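Local atomic coordinates of threonine synthase (Brucella melitensis bv. 1, PDB entry 4F4F), a protein that probably catalyses the pyridoxal-phosphate-dependent conversion of O-phospho-L-homoserine and water into L-threonine and phosphate, the last step of threonine biosynthesis. Residues A[50-55]-A[242-247]; A[230-235]-A[265-270]; A[207-212]-A[456-461]; A[26-29]-A[33-36]; A[422-425]-A[431-434]. All coordinates share one frame; numbering follows the deposited sequence.

Contact 1 (A[50-55]-A[242-247]); sequences ALRGKS and AALSLG
L244 reaches from the last turn of helix 236-245 into the bend formed by L51 and R52, presenting its two methyl groups to different parts of that bend. CD1 of L244 lies 3.7 Å from CB of L51, so one leucine meets the root of the other rather than its branched end. CD2 of L244 lies 4.2 Å from CG of R52, where the two side chains pass at a slant and the aliphatic start of the arginine lies against the leucine. From there R52 runs extended (chi2 169°, chi3 171°) past L244 to the end of the helix. Its NH2 donates to O of G247 at 3.2 Å. That oxygen lies in the guanidinium plane, but the bond is bent and the nitrogen stands well above the carbonyl plane. NE of R52 donates a hydrogen bond to a water at 2.7 Å, which in turn donates to O of L244 at 2.8 Å. The same NH2 also forms a salt bridge with D250. G247 ends the helix in a Schellman motif, and R52 probably draws on the partial negative charge there: one cation, anchored by D250, ties carbonyls of the helix terminus to the N-terminal region, beside a small apolar patch.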
loop_
_atom_site.group_PDB
_atom_site.type_symbol
_atom_site.label_atom_id
_atom_site.label_comp_id
_atom_site.label_asym_id
_atom_site.label_seq_id
_atom_site.Cartn_x
_atom_site.Cartn_y
_atom_site.Cartn_z
ATOM N N ALA A 50 24.351 12.202 4.966
ATOM C CA ALA A 50 24.946 11.995 3.642
ATOM C C ALA A 50 23.912 11.909 2.517
ATOM O O ALA A 50 24.252 12.089 1.369
ATOM C CB ALA A 50 25.881 10.772 3.631
ATOM N N LEU A 51 22.651 11.672 2.851
ATOM C CA LEU A 51 21.556 11.629 1.860
ATOM C C LEU A 51 21.048 13.011 1.451
ATOM O O LEU A 51 20.272 13.132 0.483
ATOM C CB LEU A 51 20.389 10.806 2.420
ATOM C CG LEU A 51 20.765 9.352 2.693
ATOM C CD1 LEU A 51 19.583 8.608 3.269
ATOM C CD2 LEU A 51 21.364 8.671 1.471
ATOM N N ARG A 52 21.483 14.057 2.172
ATOM C CA ARG A 52 20.967 15.419 1.918
ATOM C C ARG A 52 21.317 15.861 0.510
ATOM O O ARG A 52 22.430 15.683 0.048
ATOM C CB ARG A 52 21.482 16.426 2.944
ATOM C CG ARG A 52 20.814 16.278 4.311
ATOM C CD ARG A 52 21.550 17.106 5.350
ATOM N NE ARG A 52 20.800 17.141 6.593
ATOM C CZ ARG A 52 21.266 17.588 7.743
ATOM N NH1 ARG A 52 22.507 18.050 7.855
ATOM N NH2 ARG A 52 20.477 17.593 8.786
ATOM N N GLY A 53 20.335 16.439 -0.155
ATOM C CA GLY A 53 20.506 16.959 -1.498
ATOM C C GLY A 53 20.181 15.915 -2.560
ATOM O O GLY A 53 20.117 16.250 -3.726
ATOM N N LYS A 54 20.014 14.650 -2.190
ATOM C CA LYS A 54 19.918 13.602 -3.202
ATOM C C LYS A 54 18.484 13.548 -3.748
ATOM O O LYS A 54 17.508 13.789 -3.021
ATOM C CB LYS A 54 20.300 12.245 -2.598
ATOM N N SER A 55 18.377 13.103 -4.986
ATOM C CA SER A 55 17.085 12.917 -5.643
ATOM C C SER A 55 16.307 11.810 -4.947
ATOM O O SER A 55 16.887 10.997 -4.211
ATOM C CB SER A 55 17.309 12.552 -7.109
ATOM O OG SER A 55 17.738 11.221 -7.214
ATOM N N ALA A 242 10.853 12.741 2.958
ATOM C CA ALA A 242 10.128 13.767 3.716
ATOM C C ALA A 242 10.918 14.237 4.938
ATOM O O ALA A 242 11.059 15.436 5.158
ATOM C CB ALA A 242 8.761 13.240 4.142
ATOM N N ALA A 243 11.463 13.300 5.715
ATOM C CA ALA A 243 12.177 13.649 6.939
ATOM C C ALA A 243 13.458 14.417 6.595
ATOM O O ALA A 243 13.838 15.366 7.305
ATOM C CB ALA A 243 12.498 12.410 7.786
ATOM N N LEU A 244 14.108 14.067 5.486
ATOM C CA LEU A 244 15.296 14.808 5.054
ATOM C C LEU A 244 14.953 16.247 4.675
ATOM O O LEU A 244 15.709 17.179 4.970
ATOM C CB LEU A 244 15.962 14.133 3.850
ATOM C CG LEU A 244 16.738 12.861 4.113
ATOM C CD1 LEU A 244 16.996 12.107 2.766
ATOM C CD2 LEU A 244 18.039 13.220 4.877
ATOM N N SER A 245 13.788 16.469 4.071
ATOM C CA SER A 245 13.395 17.831 3.725
ATOM C C SER A 245 13.274 18.664 5.007
ATOM O O SER A 245 13.605 19.835 5.005
ATOM C CB SER A 245 12.063 17.873 2.945
ATOM O OG SER A 245 12.174 17.268 1.659
ATOM N N LEU A 246 12.810 18.041 6.093
ATOM C CA LEU A 246 12.594 18.725 7.353
ATOM C C LEU A 246 13.744 18.726 8.343
ATOM O O LEU A 246 13.625 19.262 9.462
ATOM C CB LEU A 246 11.295 18.215 8.016
ATOM C CG LEU A 246 10.111 18.228 7.049
ATOM C CD1 LEU A 246 8.928 17.517 7.708
ATOM C CD2 LEU A 246 9.788 19.648 6.620
ATOM N N GLY A 247 14.882 18.191 7.931
ATOM C CA GLY A 247 16.091 18.335 8.686
ATOM C C GLY A 247 16.635 17.084 9.325
ATOM O O GLY A 247 17.616 17.155 10.099
HETATM O O HOH W 1 18.070 16.954 6.472
#

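Contact 2 (A[230-235]-A[265-270]); sequences ARIMPQ and IFAGYV
A267 projects its single methyl group from helix 263-274 against I232 and Q235, which lie one turn apart on the facing segment. CB of A267 approaches CB of Q235 to 3.6 Å, and the nearest alpha carbons across the contact are those of this same pair, 5.6 Å apart; a small residue here lets the two backbones come close. CB of A267 also lies 3.8 Å from the backbone O of I232. I232 makes its side-chain contacts through the CG2 branch, which stands opposite its own backbone N while CG1 lies beside it (chi1 -65°). CG2 of I232 reaches CB of A267 at 4.0 Å and, one residue earlier on the helix, meets the phenylalanine ring at its rim, 4.3 Å from CD2 of F266. CG2 of I232 thus touches the alanine methyl and the edge of the phenylalanine ring, and the contact between the segments is purely one of van der Waals packing. N of Q235 is hydrogen-bonded to O of I232, keeping the two residues on one turn. R323 touches both I232 and F266 from helix 321-328. Helix 263-274 starts just after G260, N261 and F262 of the cofactor pocket and includes D264, while the Q235 side chain lies about 5 Å from the pyridoxal phosphate: packing next to the cofactor-binding loop and the helix that follows it, as in fold-type II PLP enzymes.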
loop_
_atom_site.group_PDB
_atom_site.type_symbol
_atom_site.label_atom_id
_atom_site.label_comp_id
_atom_site.label_asym_id
_atom_site.label_seq_id
_atom_site.Cartn_x
_atom_site.Cartn_y
_atom_site.Cartn_z
ATOM N N ALA A 230 7.098 -6.738 -0.951
ATOM C CA ALA A 230 7.460 -5.666 -1.928
ATOM C C ALA A 230 6.359 -4.624 -2.138
ATOM O O ALA A 230 6.603 -3.559 -2.743
ATOM C CB ALA A 230 7.913 -6.270 -3.249
ATOM N N ARG A 231 5.161 -4.862 -1.627
ATOM C CA ARG A 231 4.212 -3.753 -1.498
ATOM C C ARG A 231 4.587 -2.856 -0.354
ATOM O O ARG A 231 4.123 -1.704 -0.276
ATOM C CB ARG A 231 2.762 -4.240 -1.271
ATOM C CG ARG A 231 2.081 -4.758 -2.522
ATOM C CD ARG A 231 1.537 -3.630 -3.392
ATOM N NE ARG A 231 0.350 -3.055 -2.786
ATOM C CZ ARG A 231 -0.884 -3.562 -2.892
ATOM N NH1 ARG A 231 -1.128 -4.651 -3.618
ATOM N NH2 ARG A 231 -1.900 -2.985 -2.245
ATOM N N ILE A 232 5.338 -3.382 0.614
ATOM C CA ILE A 232 5.677 -2.544 1.761
ATOM C C ILE A 232 7.029 -1.885 1.580
ATOM O O ILE A 232 7.167 -0.696 1.749
ATOM C CB ILE A 232 5.669 -3.338 3.065
ATOM C CG1 ILE A 232 4.227 -3.814 3.358
ATOM C CG2 ILE A 232 6.218 -2.477 4.212
ATOM C CD1 ILE A 232 4.141 -4.591 4.659
ATOM N N MET A 233 8.027 -2.673 1.213
ATOM C CA MET A 233 9.395 -2.189 1.148
ATOM C C MET A 233 9.569 -0.811 0.478
ATOM O O MET A 233 10.256 0.038 1.012
ATOM C CB MET A 233 10.255 -3.244 0.448
ATOM C CG MET A 233 11.687 -2.850 0.255
ATOM S SD MET A 233 12.529 -4.142 -0.684
ATOM C CE MET A 233 12.762 -3.341 -2.244
ATOM N N PRO A 234 8.989 -0.585 -0.706
ATOM C CA PRO A 234 9.274 0.691 -1.368
ATOM C C PRO A 234 8.763 1.928 -0.624
ATOM O O PRO A 234 9.204 3.064 -0.874
ATOM C CB PRO A 234 8.582 0.551 -2.723
ATOM C CG PRO A 234 8.400 -0.910 -2.940
ATOM C CD PRO A 234 8.183 -1.468 -1.562
ATOM N N GLN A 235 7.779 1.710 0.232
ATOM C CA GLN A 235 7.148 2.795 0.939
ATOM C C GLN A 235 8.044 3.383 2.036
ATOM O O GLN A 235 7.847 4.530 2.442
ATOM C CB GLN A 235 5.839 2.314 1.494
ATOM C CG GLN A 235 4.873 1.943 0.393
ATOM C CD GLN A 235 3.461 1.793 0.901
ATOM O OE1 GLN A 235 2.958 0.677 0.996
ATOM N NE2 GLN A 235 2.808 2.955 1.305
ATOM N N ILE A 265 2.002 2.477 7.109
ATOM C CA ILE A 265 2.570 2.865 8.382
ATOM C C ILE A 265 3.623 1.861 8.856
ATOM O O ILE A 265 4.593 2.264 9.523
ATOM C CB ILE A 265 1.484 3.133 9.459
ATOM C CG1 ILE A 265 2.061 4.055 10.534
ATOM C CG2 ILE A 265 0.917 1.825 10.010
ATOM C CD1 ILE A 265 1.079 4.441 11.650
ATOM N N PHE A 266 3.465 0.588 8.510
ATOM C CA PHE A 266 4.516 -0.379 8.869
ATOM C C PHE A 266 5.847 0.003 8.203
ATOM O O PHE A 266 6.883 -0.146 8.809
ATOM C CB PHE A 266 4.137 -1.856 8.625
ATOM C CG PHE A 266 5.137 -2.812 9.235
ATOM C CD1 PHE A 266 5.061 -3.143 10.559
ATOM C CD2 PHE A 266 6.213 -3.308 8.469
ATOM C CE1 PHE A 266 6.040 -3.971 11.161
ATOM C CE2 PHE A 266 7.177 -4.131 9.041
ATOM C CZ PHE A 266 7.090 -4.458 10.393
ATOM N N ALA A 267 5.810 0.526 6.983
ATOM C CA ALA A 267 7.007 1.034 6.295
ATOM C C ALA A 267 7.673 2.188 7.023
ATOM O O ALA A 267 8.921 2.280 7.037
ATOM C CB ALA A 267 6.702 1.434 4.839
ATOM N N GLY A 268 6.869 3.022 7.673
ATOM C CA GLY A 268 7.374 4.090 8.540
ATOM C C GLY A 268 8.050 3.516 9.768
ATOM O O GLY A 268 9.118 3.979 10.177
ATOM N N TYR A 269 7.453 2.471 10.327
ATOM C CA TYR A 269 8.082 1.736 11.421
ATOM C C TYR A 269 9.450 1.183 10.987
ATOM O O TYR A 269 10.439 1.245 11.761
ATOM C CB TYR A 269 7.143 0.655 11.953
ATOM C CG TYR A 269 7.759 -0.263 12.968
ATOM C CD1 TYR A 269 7.811 0.077 14.314
ATOM C CD2 TYR A 269 8.279 -1.472 12.591
ATOM C CE1 TYR A 269 8.392 -0.763 15.235
ATOM C CE2 TYR A 269 8.840 -2.332 13.524
ATOM C CZ TYR A 269 8.892 -1.964 14.836
ATOM O OH TYR A 269 9.513 -2.814 15.728
ATOM N N VAL A 270 9.523 0.669 9.777
ATOM C CA VAL A 270 10.737 0.096 9.261
ATOM C C VAL A 270 11.782 1.197 9.152
ATOM O O VAL A 270 12.939 1.016 9.549
ATOM C CB VAL A 270 10.548 -0.619 7.893
ATOM C CG1 VAL A 270 11.937 -1.026 7.301
ATOM C CG2 VAL A 270 9.673 -1.848 8.070
#

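Contact 3 (A[207-212]-A[456-461])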
loop_
_atom_site.group_PDB
_atom_site.type_symbol
_atom_site.label_atom_id
_atom_site.label_comp_id
_atom_site.label_asym_id
_atom_site.label_seq_id
_atom_site.Cartn_x
_atom_site.Cartn_y
_atom_site.Cartn_z
ATOM N N LYS A 207 -10.178 -16.409 -5.407
ATOM C CA LYS A 207 -9.861 -17.408 -4.371
ATOM C C LYS A 207 -10.014 -18.802 -4.990
ATOM O O LYS A 207 -9.193 -19.677 -4.754
ATOM C CB LYS A 207 -10.770 -17.243 -3.141
ATOM N N GLY A 208 -11.052 -18.978 -5.810
ATOM C CA GLY A 208 -11.270 -20.196 -6.596
ATOM C C GLY A 208 -10.057 -20.580 -7.445
ATOM O O GLY A 208 -9.600 -21.733 -7.399
ATOM N N MET A 209 -9.527 -19.627 -8.203
ATOM C CA MET A 209 -8.373 -19.896 -9.057
ATOM C C MET A 209 -7.172 -20.274 -8.207
ATOM O O MET A 209 -6.449 -21.211 -8.551
ATOM C CB MET A 209 -8.026 -18.683 -9.935
ATOM C CG MET A 209 -9.014 -18.486 -11.092
ATOM S SD MET A 209 -8.634 -17.120 -12.220
ATOM C CE MET A 209 -9.399 -15.767 -11.344
ATOM N N PHE A 210 -6.960 -19.555 -7.103
ATOM C CA PHE A 210 -5.811 -19.860 -6.238
ATOM C C PHE A 210 -5.904 -21.202 -5.524
ATOM O O PHE A 210 -4.876 -21.796 -5.221
ATOM C CB PHE A 210 -5.482 -18.718 -5.278
ATOM C CG PHE A 210 -4.673 -17.645 -5.929
ATOM C CD1 PHE A 210 -3.316 -17.823 -6.138
ATOM C CD2 PHE A 210 -5.269 -16.510 -6.401
ATOM C CE1 PHE A 210 -2.569 -16.850 -6.783
ATOM C CE2 PHE A 210 -4.535 -15.529 -7.047
ATOM C CZ PHE A 210 -3.181 -15.698 -7.241
ATOM N N ASN A 211 -7.123 -21.688 -5.305
ATOM C CA ASN A 211 -7.354 -23.018 -4.745
ATOM C C ASN A 211 -7.191 -24.140 -5.751
ATOM O O ASN A 211 -7.096 -25.294 -5.379
ATOM C CB ASN A 211 -8.759 -23.102 -4.163
ATOM C CG ASN A 211 -8.918 -22.253 -2.926
ATOM O OD1 ASN A 211 -7.953 -21.987 -2.216
ATOM N ND2 ASN A 211 -10.143 -21.815 -2.665
ATOM N N ASP A 212 -7.235 -23.809 -7.030
ATOM C CA ASP A 212 -7.089 -24.796 -8.070
ATOM C C ASP A 212 -5.586 -24.909 -8.340
ATOM O O ASP A 212 -4.994 -24.110 -9.086
ATOM C CB ASP A 212 -7.878 -24.371 -9.302
ATOM C CG ASP A 212 -7.858 -25.401 -10.383
ATOM O OD1 ASP A 212 -7.008 -26.322 -10.332
ATOM O OD2 ASP A 212 -8.652 -25.250 -11.311
ATOM N N LYS A 456 -14.960 -21.686 -14.241
ATOM C CA LYS A 456 -14.463 -22.270 -15.509
ATOM C C LYS A 456 -14.389 -21.258 -16.671
ATOM O O LYS A 456 -13.484 -21.324 -17.510
ATOM C CB LYS A 456 -15.338 -23.483 -15.956
ATOM N N ILE A 457 -15.360 -20.350 -16.758
ATOM C CA ILE A 457 -15.335 -19.315 -17.798
ATOM C C ILE A 457 -14.091 -18.409 -17.608
ATOM O O ILE A 457 -13.348 -18.161 -18.558
ATOM C CB ILE A 457 -16.646 -18.477 -17.808
ATOM C CG1 ILE A 457 -17.833 -19.345 -18.277
ATOM C CG2 ILE A 457 -16.481 -17.221 -18.668
ATOM C CD1 ILE A 457 -19.199 -18.649 -18.241
ATOM N N VAL A 458 -13.857 -17.950 -16.378
ATOM C CA VAL A 458 -12.732 -17.059 -16.091
ATOM C C VAL A 458 -11.409 -17.822 -16.315
ATOM O O VAL A 458 -10.480 -17.286 -16.932
ATOM C CB VAL A 458 -12.818 -16.444 -14.671
ATOM C CG1 VAL A 458 -11.571 -15.632 -14.364
ATOM C CG2 VAL A 458 -14.058 -15.563 -14.528
ATOM N N GLU A 459 -11.343 -19.087 -15.881
ATOM C CA GLU A 459 -10.079 -19.817 -16.017
ATOM C C GLU A 459 -9.768 -20.011 -17.489
ATOM O O GLU A 459 -8.616 -19.897 -17.887
ATOM C CB GLU A 459 -10.113 -21.182 -15.322
ATOM C CG GLU A 459 -9.949 -21.106 -13.816
ATOM C CD GLU A 459 -9.877 -22.474 -13.156
ATOM O OE1 GLU A 459 -10.087 -23.476 -13.862
ATOM O OE2 GLU A 459 -9.589 -22.559 -11.941
ATOM N N GLU A 460 -10.790 -20.317 -18.293
ATOM C CA GLU A 460 -10.596 -20.508 -19.748
ATOM C C GLU A 460 -10.085 -19.210 -20.400
ATOM O O GLU A 460 -9.206 -19.231 -21.267
ATOM C CB GLU A 460 -11.889 -21.019 -20.460
ATOM N N TYR A 461 -10.643 -18.081 -19.998
ATOM C CA TYR A 461 -10.180 -16.796 -20.549
ATOM C C TYR A 461 -8.713 -16.597 -20.188
ATOM O O TYR A 461 -7.889 -16.278 -21.045
ATOM C CB TYR A 461 -11.050 -15.589 -20.094
ATOM C CG TYR A 461 -10.570 -14.297 -20.716
ATOM C CD1 TYR A 461 -9.442 -13.650 -20.208
ATOM C CD2 TYR A 461 -11.200 -13.736 -21.845
ATOM C CE1 TYR A 461 -8.939 -12.504 -20.803
ATOM C CE2 TYR A 461 -10.712 -12.559 -22.423
ATOM C CZ TYR A 461 -9.581 -11.957 -21.903
ATOM O OH TYR A 461 -9.038 -10.795 -22.439
#
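E459 leans from helix 455-465 toward the end of helix 199-211, where M209 and D212 receive it. From CB the chain leaves on the side of its own backbone N (chi1 -78°) and then stays extended. CG of E459 lies 3.9 Å from CG of M209, the two side chains sliding past each other in opposite directions. CD of E459 has already reached D212, with OD2 3.6 Å away. Of the two carboxylate oxygens, OE1 of E459 is the more distant from OD2 of D212, at 3.4 Å, and OE2 the nearer, at 2.9 Å; OE2 also approaches CB of D212. The two carboxylates meet obliquely, their planes 43° apart. M209 continues beyond the glutamate and turns at chi3, bringing its terminal CE to 3.7 Å from CG1 of V458, which it crosses nearly at right angles. F215 of helix 213-219 touches both M209 and E459, while V458 also rests on strands 163-170 and 190-196. The other oxygen of D212, OD1, caps N of F215 at the start of the next helix. Two acid oxygens so close, one of them on a buried glutamate, would repel if both were charged; one may carry a proton, its pKa probably raised.

Contact 4 (A[26-29]-A[33-36])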
loop_
_atom_site.group_PDB
_atom_site.type_symbol
_atom_site.label_atom_id
_atom_site.label_comp_id
_atom_site.label_asym_id
_atom_site.label_seq_id
_atom_site.Cartn_x
_atom_site.Cartn_y
_atom_site.Cartn_z
ATOM N N ALA A 26 7.420 -15.683 -3.388
ATOM C CA ALA A 26 6.662 -16.491 -2.439
ATOM C C ALA A 26 5.367 -15.764 -2.020
ATOM O O ALA A 26 4.315 -16.402 -1.945
ATOM C CB ALA A 26 7.525 -16.845 -1.237
ATOM N N GLY A 27 5.432 -14.456 -1.757
ATOM C CA GLY A 27 4.283 -13.724 -1.192
ATOM C C GLY A 27 4.035 -14.128 0.280
ATOM O O GLY A 27 4.899 -13.894 1.142
ATOM N N LEU A 28 2.865 -14.712 0.574
ATOM C CA LEU A 28 2.532 -15.286 1.908
ATOM C C LEU A 28 3.325 -16.556 2.272
ATOM O O LEU A 28 3.412 -17.453 1.451
ATOM C CB LEU A 28 1.088 -15.713 1.916
ATOM C CG LEU A 28 0.532 -16.168 3.276
ATOM C CD1 LEU A 28 0.074 -14.971 4.128
ATOM C CD2 LEU A 28 -0.635 -17.097 3.061
ATOM N N ALA A 29 3.831 -16.673 3.510
ATOM C CA ALA A 29 4.706 -17.790 3.837
ATOM C C ALA A 29 3.955 -19.148 3.941
ATOM O O ALA A 29 2.765 -19.201 4.213
ATOM C CB ALA A 29 5.537 -17.508 5.106
ATOM N N GLY A 33 2.181 -17.208 7.690
ATOM C CA GLY A 33 2.655 -15.919 8.074
ATOM C C GLY A 33 3.151 -15.023 6.969
ATOM O O GLY A 33 3.028 -15.336 5.778
ATOM N N LEU A 34 3.726 -13.905 7.403
ATOM C CA LEU A 34 4.174 -12.857 6.533
ATOM C C LEU A 34 5.680 -12.722 6.667
ATOM O O LEU A 34 6.228 -12.843 7.763
ATOM C CB LEU A 34 3.499 -11.544 6.906
ATOM C CG LEU A 34 1.961 -11.549 6.889
ATOM C CD1 LEU A 34 1.438 -10.212 7.422
ATOM C CD2 LEU A 34 1.489 -11.823 5.487
ATOM N N TYR A 35 6.341 -12.468 5.541
ATOM C CA TYR A 35 7.798 -12.306 5.553
ATOM C C TYR A 35 8.288 -10.934 6.021
ATOM O O TYR A 35 7.737 -9.903 5.649
ATOM C CB TYR A 35 8.385 -12.667 4.174
ATOM C CG TYR A 35 8.566 -14.147 4.026
ATOM C CD1 TYR A 35 9.534 -14.798 4.759
ATOM C CD2 TYR A 35 7.780 -14.905 3.166
ATOM C CE1 TYR A 35 9.722 -16.148 4.679
ATOM C CE2 TYR A 35 7.975 -16.282 3.044
ATOM C CZ TYR A 35 8.966 -16.901 3.793
ATOM O OH TYR A 35 9.213 -18.279 3.728
ATOM N N LEU A 36 9.340 -10.955 6.838
ATOM C CA LEU A 36 10.015 -9.755 7.312
ATOM C C LEU A 36 11.517 -9.957 7.275
ATOM O O LEU A 36 11.987 -11.081 7.374
ATOM C CB LEU A 36 9.633 -9.436 8.752
ATOM C CG LEU A 36 8.268 -8.843 9.029
ATOM C CD1 LEU A 36 7.993 -8.888 10.557
ATOM C CD2 LEU A 36 8.184 -7.425 8.471
HETATM O O HOH W 2 4.772 -12.117 3.177
#
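A29 plants its methyl against the ring of Y35, and L28 folds its branched end over the backbone of G33 and against L34, so that two neighbouring residues pack on different parts of the returning chain. CB of A29 is 3.4 Å from CE2 of Y35, coming at the ring obliquely. A26, the last residue of the preceding helix, adds its own CB at 4.3 Å from the same CE2. O of G27 meets the ring at its edge, in the ring plane, 3.7 Å from CD2 of Y35. L28 has its CG set opposite the backbone N (chi1 -173°), which swings CD1 over the carbonyl of G33; CD1 of L28 lies 3.4 Å from O of G33 and 3.7 Å from CD2 of L34. From the other side of that carbonyl plane, tilted 27° from it, N of A29 donates to O of G33 at 2.8 Å in a nearly straight bond. A water lies between O of G27 and N of Y35, linking the two backbones beside this direct bond. The turn follows helix 20-26 and leads into strand 35-37, which pairs antiparallel with strand 8-10; OH of Y35 is hydrogen-bonded to O of P16, and L34 leans on R323 of helix 321-328.

Contact 5 (A[422-425]-A[431-434]); sequences DAVK and EPQL
K425, in helix 421-428, and E431, in the extended chain that follows it, stand with alpha carbons 5.4 Å apart, the chain having turned back beside its helix. The two side chains cross at about a right angle. CG of K425 is set opposite its backbone N, and a bend at chi2 (94°) carries the rest of the chain across the glutamate side chain. E431 is itself bent at chi2 (51°), which turns OE1 back toward the helix, 3.7 Å from CD of K425 and 3.9 Å from its CB. The carboxylate therefore meets the methylene shaft of the lysine, while NZ remains 4.6 Å from OE1: opposite charges near enough to attract, but short of a salt bridge. A water completes the polar side of the contact, donating to OE1 of E431 at 2.9 Å and to OD1 of D422 at 2.8 Å. It thereby joins two acids nine residues apart and probably eases the repulsion between them. On the inner side V424 directs CG1 to the proline ring, 4.2 Å from CD of P432. L387 touches both V424 and P432, P421 at the start of the helix lies against E431 and P432, and P390 of helix 390-402 meets V424, so E431 and P432 rest on helix 421-428 before the chain leaves for strand 449-452.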
loop_
_atom_site.group_PDB
_atom_site.type_symbol
_atom_site.label_atom_id
_atom_site.label_comp_id
_atom_site.label_asym_id
_atom_site.label_seq_id
_atom_site.Cartn_x
_atom_site.Cartn_y
_atom_site.Cartn_z
ATOM N N ASP A 422 -17.153 12.713 -5.461
ATOM C CA ASP A 422 -18.481 12.834 -4.808
ATOM C C ASP A 422 -18.354 13.334 -3.366
ATOM O O ASP A 422 -19.080 14.251 -2.918
ATOM C CB ASP A 422 -19.237 11.493 -4.776
ATOM C CG ASP A 422 -19.767 11.066 -6.140
ATOM O OD1 ASP A 422 -19.680 11.838 -7.106
ATOM O OD2 ASP A 422 -20.288 9.929 -6.226
ATOM N N ALA A 423 -17.462 12.692 -2.633
ATOM C CA ALA A 423 -17.274 13.012 -1.236
ATOM C C ALA A 423 -16.680 14.414 -1.107
ATOM O O ALA A 423 -17.063 15.160 -0.230
ATOM C CB ALA A 423 -16.368 11.997 -0.587
ATOM N N VAL A 424 -15.763 14.772 -1.995
ATOM C CA VAL A 424 -15.103 16.085 -1.913
ATOM C C VAL A 424 -16.162 17.159 -2.197
ATOM O O VAL A 424 -16.258 18.141 -1.469
ATOM C CB VAL A 424 -13.913 16.209 -2.882
ATOM C CG1 VAL A 424 -13.345 17.624 -2.888
ATOM C CG2 VAL A 424 -12.829 15.196 -2.529
ATOM N N LYS A 425 -16.970 16.943 -3.228
ATOM C CA LYS A 425 -18.028 17.901 -3.605
ATOM C C LYS A 425 -19.035 18.080 -2.468
ATOM O O LYS A 425 -19.423 19.234 -2.116
ATOM C CB LYS A 425 -18.741 17.423 -4.892
ATOM C CG LYS A 425 -19.966 18.241 -5.322
ATOM C CD LYS A 425 -19.591 19.316 -6.340
ATOM C CE LYS A 425 -20.734 20.260 -6.674
ATOM N NZ LYS A 425 -21.431 19.939 -7.959
ATOM N N GLU A 431 -15.851 20.650 -7.337
ATOM C CA GLU A 431 -15.717 19.467 -8.173
ATOM C C GLU A 431 -14.231 19.405 -8.522
ATOM O O GLU A 431 -13.764 20.227 -9.289
ATOM C CB GLU A 431 -16.587 19.573 -9.441
ATOM C CG GLU A 431 -16.643 18.313 -10.310
ATOM C CD GLU A 431 -16.995 17.040 -9.562
ATOM O OE1 GLU A 431 -17.912 17.034 -8.707
ATOM O OE2 GLU A 431 -16.346 16.012 -9.839
ATOM N N PRO A 432 -13.481 18.455 -7.935
ATOM C CA PRO A 432 -12.024 18.521 -8.156
ATOM C C PRO A 432 -11.668 18.302 -9.625
ATOM O O PRO A 432 -12.417 17.682 -10.344
ATOM C CB PRO A 432 -11.465 17.411 -7.275
ATOM C CG PRO A 432 -12.611 16.543 -6.917
ATOM C CD PRO A 432 -13.877 17.347 -7.048
ATOM N N GLN A 433 -10.534 18.830 -10.058
ATOM C CA GLN A 433 -10.114 18.712 -11.446
ATOM C C GLN A 433 -8.926 17.745 -11.554
ATOM O O GLN A 433 -7.991 17.772 -10.731
ATOM C CB GLN A 433 -9.765 20.090 -12.007
ATOM N N LEU A 434 -8.963 16.883 -12.564
ATOM C CA LEU A 434 -7.859 15.973 -12.849
ATOM C C LEU A 434 -6.627 16.771 -13.211
ATOM O O LEU A 434 -6.743 17.871 -13.732
ATOM C CB LEU A 434 -8.214 15.047 -14.015
ATOM C CG LEU A 434 -9.267 13.971 -13.750
ATOM C CD1 LEU A 434 -9.930 13.550 -15.061
ATOM C CD2 LEU A 434 -8.642 12.772 -13.043
HETATM O O HOH W 3 -19.168 14.502 -7.968
#

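From the N terminus, contact 4 comes first and closes a three-residue loop between helix 20-26 and strand 35-37. Contact 1 then spans a long excursion, joining the N-terminal region to the end of helix 236-245. Contacts 2 and 3 both cross it: each opens before contact 1 has closed and ends beyond it. Contact 3 reaches furthest, from helix 199-211 to the C-terminal helix 455-465, and its span encloses contact 2 and the return of contact 5 from helix 421-428 to the loop after it. Contacts 2 and 4, though separate in sequence, touch through F266 and L36, bringing strand 35-37 onto helix 263-274 beside the cofactor pocket. Contacts 1 and 3 lie on opposite sides of the chain's centre.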